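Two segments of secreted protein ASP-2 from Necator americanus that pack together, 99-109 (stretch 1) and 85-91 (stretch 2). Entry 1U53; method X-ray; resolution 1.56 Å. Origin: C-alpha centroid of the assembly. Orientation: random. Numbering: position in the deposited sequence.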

# COMPACT_ATOMS: atom_id res chain seq x y z
N LYS A 99 -4.68 -15.07 2.82
CA LYS A 99 -6.06 -14.56 2.80
C LYS A 99 -6.14 -13.21 3.56
O LYS A 99 -6.85 -12.27 3.15
CB LYS A 99 -7.07 -15.57 3.41
CG LYS A 99 -8.51 -15.01 3.43
CD LYS A 99 -9.50 -16.05 3.98
CE LYS A 99 -10.87 -15.38 4.23
NZ LYS A 99 -11.78 -16.23 5.05
N ALA A 100 -5.42 -13.12 4.70
CA ALA A 100 -5.41 -11.85 5.46
C ALA A 100 -4.73 -10.74 4.62
O ALA A 100 -5.18 -9.61 4.62
CB ALA A 100 -4.65 -12.05 6.75
N ALA A 101 -3.70 -11.09 3.86
CA ALA A 101 -3.04 -10.11 2.99
C ALA A 101 -4.04 -9.57 1.96
O ALA A 101 -4.07 -8.38 1.64
CB ALA A 101 -1.86 -10.78 2.29
N GLU A 102 -4.86 -10.47 1.42
CA GLU A 102 -5.83 -10.10 0.42
C GLU A 102 -6.87 -9.19 1.04
O GLU A 102 -7.22 -8.15 0.48
CB GLU A 102 -6.53 -11.38 -0.08
CG GLU A 102 -7.48 -11.11 -1.23
CD GLU A 102 -8.07 -12.41 -1.73
OE1 GLU A 102 -7.72 -13.47 -1.15
OE2 GLU A 102 -8.83 -12.38 -2.72
N GLN A 103 -7.33 -9.56 2.22
CA GLN A 103 -8.40 -8.76 2.86
C GLN A 103 -7.91 -7.38 3.23
O GLN A 103 -8.63 -6.37 3.08
CB GLN A 103 -8.90 -9.47 4.10
CG GLN A 103 -9.61 -10.76 3.79
CD GLN A 103 -10.58 -11.16 4.92
OE1 GLN A 103 -10.58 -10.58 6.02
NE2 GLN A 103 -11.42 -12.17 4.63
N ALA A 104 -6.68 -7.31 3.73
CA ALA A 104 -6.14 -6.00 4.14
C ALA A 104 -5.97 -5.09 2.95
O ALA A 104 -6.34 -3.92 2.96
CB ALA A 104 -4.80 -6.17 4.84
N SER A 105 -5.44 -5.67 1.87
CA SER A 105 -5.14 -4.86 0.69
C SER A 105 -6.44 -4.38 0.09
O SER A 105 -6.53 -3.22 -0.32
CB SER A 105 -4.33 -5.69 -0.33
OG SER A 105 -3.07 -6.14 0.26
N LYS A 106 -7.47 -5.23 0.06
CA LYS A 106 -8.80 -4.79 -0.43
C LYS A 106 -9.40 -3.69 0.45
O LYS A 106 -10.01 -2.77 -0.07
CB LYS A 106 -9.78 -5.97 -0.49
CG LYS A 106 -9.46 -6.99 -1.57
CD LYS A 106 -10.44 -8.15 -1.36
CE LYS A 106 -10.64 -9.00 -2.56
NZ LYS A 106 -11.60 -10.14 -2.20
N ALA A 107 -9.29 -3.81 1.79
CA ALA A 107 -9.90 -2.83 2.71
C ALA A 107 -9.25 -1.46 2.55
O ALA A 107 -9.90 -0.42 2.61
CB ALA A 107 -9.75 -3.29 4.16
N TRP A 108 -7.93 -1.49 2.38
CA TRP A 108 -7.18 -0.23 2.22
C TRP A 108 -7.53 0.41 0.89
O TRP A 108 -7.84 1.60 0.82
CB TRP A 108 -5.68 -0.47 2.30
CG TRP A 108 -5.22 -0.98 3.67
CD1 TRP A 108 -5.81 -0.72 4.89
CD2 TRP A 108 -4.08 -1.80 3.93
NE1 TRP A 108 -5.11 -1.39 5.90
CE2 TRP A 108 -4.06 -2.06 5.32
CE3 TRP A 108 -3.09 -2.39 3.09
CZ2 TRP A 108 -3.05 -2.82 5.91
CZ3 TRP A 108 -2.10 -3.16 3.69
CH2 TRP A 108 -2.11 -3.38 5.10
N PHE A 109 -7.43 -0.38 -0.17
CA PHE A 109 -7.67 0.16 -1.50
C PHE A 109 -9.11 0.59 -1.66
O PHE A 109 -9.39 1.52 -2.41
CB PHE A 109 -7.30 -0.88 -2.54
CG PHE A 109 -7.36 -0.34 -3.94
CD1 PHE A 109 -6.26 0.36 -4.46
CD2 PHE A 109 -8.49 -0.51 -4.71
CE1 PHE A 109 -6.31 0.87 -5.75
CE2 PHE A 109 -8.55 0.02 -6.00
CZ PHE A 109 -7.47 0.70 -6.52
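Stretch 2 85-91: ENIFMSS

Stretch 2 lies across the helix of stretch 1 as an extended strand. Residues 85 to 90 have phi between -160° and -123° and psi between 136° and 154°, all in the beta region; at Ser 91 the values change to -76°/-9° and the strand is over. The strand axis approaches the helix axis to 8.5 Å, and their N-to-C directions make an angle of 120°, so the strand runs obliquely against the helix direction. The register of nearest CA atoms confirms this reversed sense: Trp 108 CA pairs with Asn 86 CA at 7.8 Å, Ala 104 CA with Phe 88 CA at 5.7 Å, and Ala 100 CA with Ser 90 CA at 8.0 Å. Each step of two residues along the strand thus matches four along the helix, about one turn, and the backbones come nearest at the middle pair.

The alternation of the strand selects the inward residues. The CA-to-CB bonds of Asn 86, Phe 88 and Ser 90 point toward the helix, whereas those of Ile 87 and Met 89 point away.

Phe 88 is the main bump, with 109 Å² covered by the helix. Its chi1 of 168° (t) and chi2 of 86° lay the ring flat over the shallow place left by the small side chain of Ala 104. The evidence is the position of Ala 104 CA, 3.8 Å from the centroid of the Phe 88 ring and 15° off its normal, a CH-pi contact over the face; Ala 104 CB also reaches Phe 88 CG at 3.6 Å. The hollow is bordered by neighbouring side chains: Gln 103 CB lies 3.9 Å from Phe 88 CZ, and Ala 107 CB 3.9 Å from Phe 88 CE1.

Trp 108 is the reciprocal bump, rising from the helix with 94 Å² covered by the strand. With chi1 at -64° (m) and chi2 at -29°, it presents one ring face to Asn 86, whose CB sits 3.5 Å from the centroid of the six-membered ring, 13° off the normal. Beside this contact, Trp 108 CZ2 meets Phe 88 CB at 3.7 Å. At the indole edge, Trp 108 NE1 donates a hydrogen bond to Ile 87 O, 2.9 Å away, with an N-H...O angle of 156°. Ile 87 therefore contributes its carbonyl to the junction although its side chain starts away from the helix.

The fit loosens toward Ser 90, whose OG remains 4.4 Å from Gln 103 OE1. In total the two stretches bury 363 Å², both sides summed.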

# COMPACT_ATOMS: atom_id res chain seq x y z
N GLU A 85 2.94 3.53 6.80
CA GLU A 85 2.40 2.34 7.44
C GLU A 85 0.88 2.28 7.27
O GLU A 85 0.17 3.32 7.46
CB GLU A 85 2.69 2.40 8.93
CG GLU A 85 2.20 1.13 9.73
CD GLU A 85 2.59 1.29 11.19
OE1 GLU A 85 1.96 2.13 11.88
OE2 GLU A 85 3.59 0.65 11.60
N ASN A 86 0.38 1.08 6.94
CA ASN A 86 -1.09 0.81 6.93
C ASN A 86 -1.32 -0.35 7.86
O ASN A 86 -0.55 -1.29 7.89
CB ASN A 86 -1.54 0.35 5.55
CG ASN A 86 -1.77 1.51 4.60
OD1 ASN A 86 -2.07 2.62 5.06
ND2 ASN A 86 -1.74 1.25 3.28
N ILE A 87 -2.40 -0.27 8.66
CA ILE A 87 -2.67 -1.39 9.57
C ILE A 87 -4.10 -1.93 9.34
O ILE A 87 -4.97 -1.20 8.81
CB ILE A 87 -2.48 -1.01 11.06
CG1 ILE A 87 -3.46 0.09 11.47
CG2 ILE A 87 -1.02 -0.65 11.32
CD1 ILE A 87 -3.33 0.45 12.98
N PHE A 88 -4.32 -3.21 9.65
CA PHE A 88 -5.64 -3.84 9.41
C PHE A 88 -5.83 -4.92 10.43
O PHE A 88 -4.85 -5.55 10.87
CB PHE A 88 -5.69 -4.46 7.99
CG PHE A 88 -6.87 -5.39 7.74
CD1 PHE A 88 -8.08 -4.89 7.31
CD2 PHE A 88 -6.73 -6.76 7.91
CE1 PHE A 88 -9.19 -5.78 7.05
CE2 PHE A 88 -7.83 -7.65 7.69
CZ PHE A 88 -9.05 -7.13 7.25
N MET A 89 -7.07 -5.16 10.83
CA MET A 89 -7.29 -6.34 11.69
C MET A 89 -8.60 -7.01 11.33
O MET A 89 -9.55 -6.36 10.86
CB MET A 89 -7.30 -5.97 13.17
CG MET A 89 -8.41 -4.99 13.53
SD MET A 89 -8.43 -4.69 15.30
CE MET A 89 -9.28 -6.13 15.84
N SER A 90 -8.63 -8.32 11.60
CA SER A 90 -9.83 -9.11 11.50
C SER A 90 -10.02 -9.88 12.80
O SER A 90 -9.06 -10.26 13.43
CB SER A 90 -9.63 -10.15 10.39
OG SER A 90 -10.64 -11.14 10.43
N SER A 91 -11.26 -10.17 13.19
CA SER A 91 -11.48 -10.97 14.38
C SER A 91 -11.21 -12.46 14.16
O SER A 91 -11.20 -13.21 15.14
CB SER A 91 -12.95 -10.84 14.83
OG SER A 91 -13.75 -11.50 13.84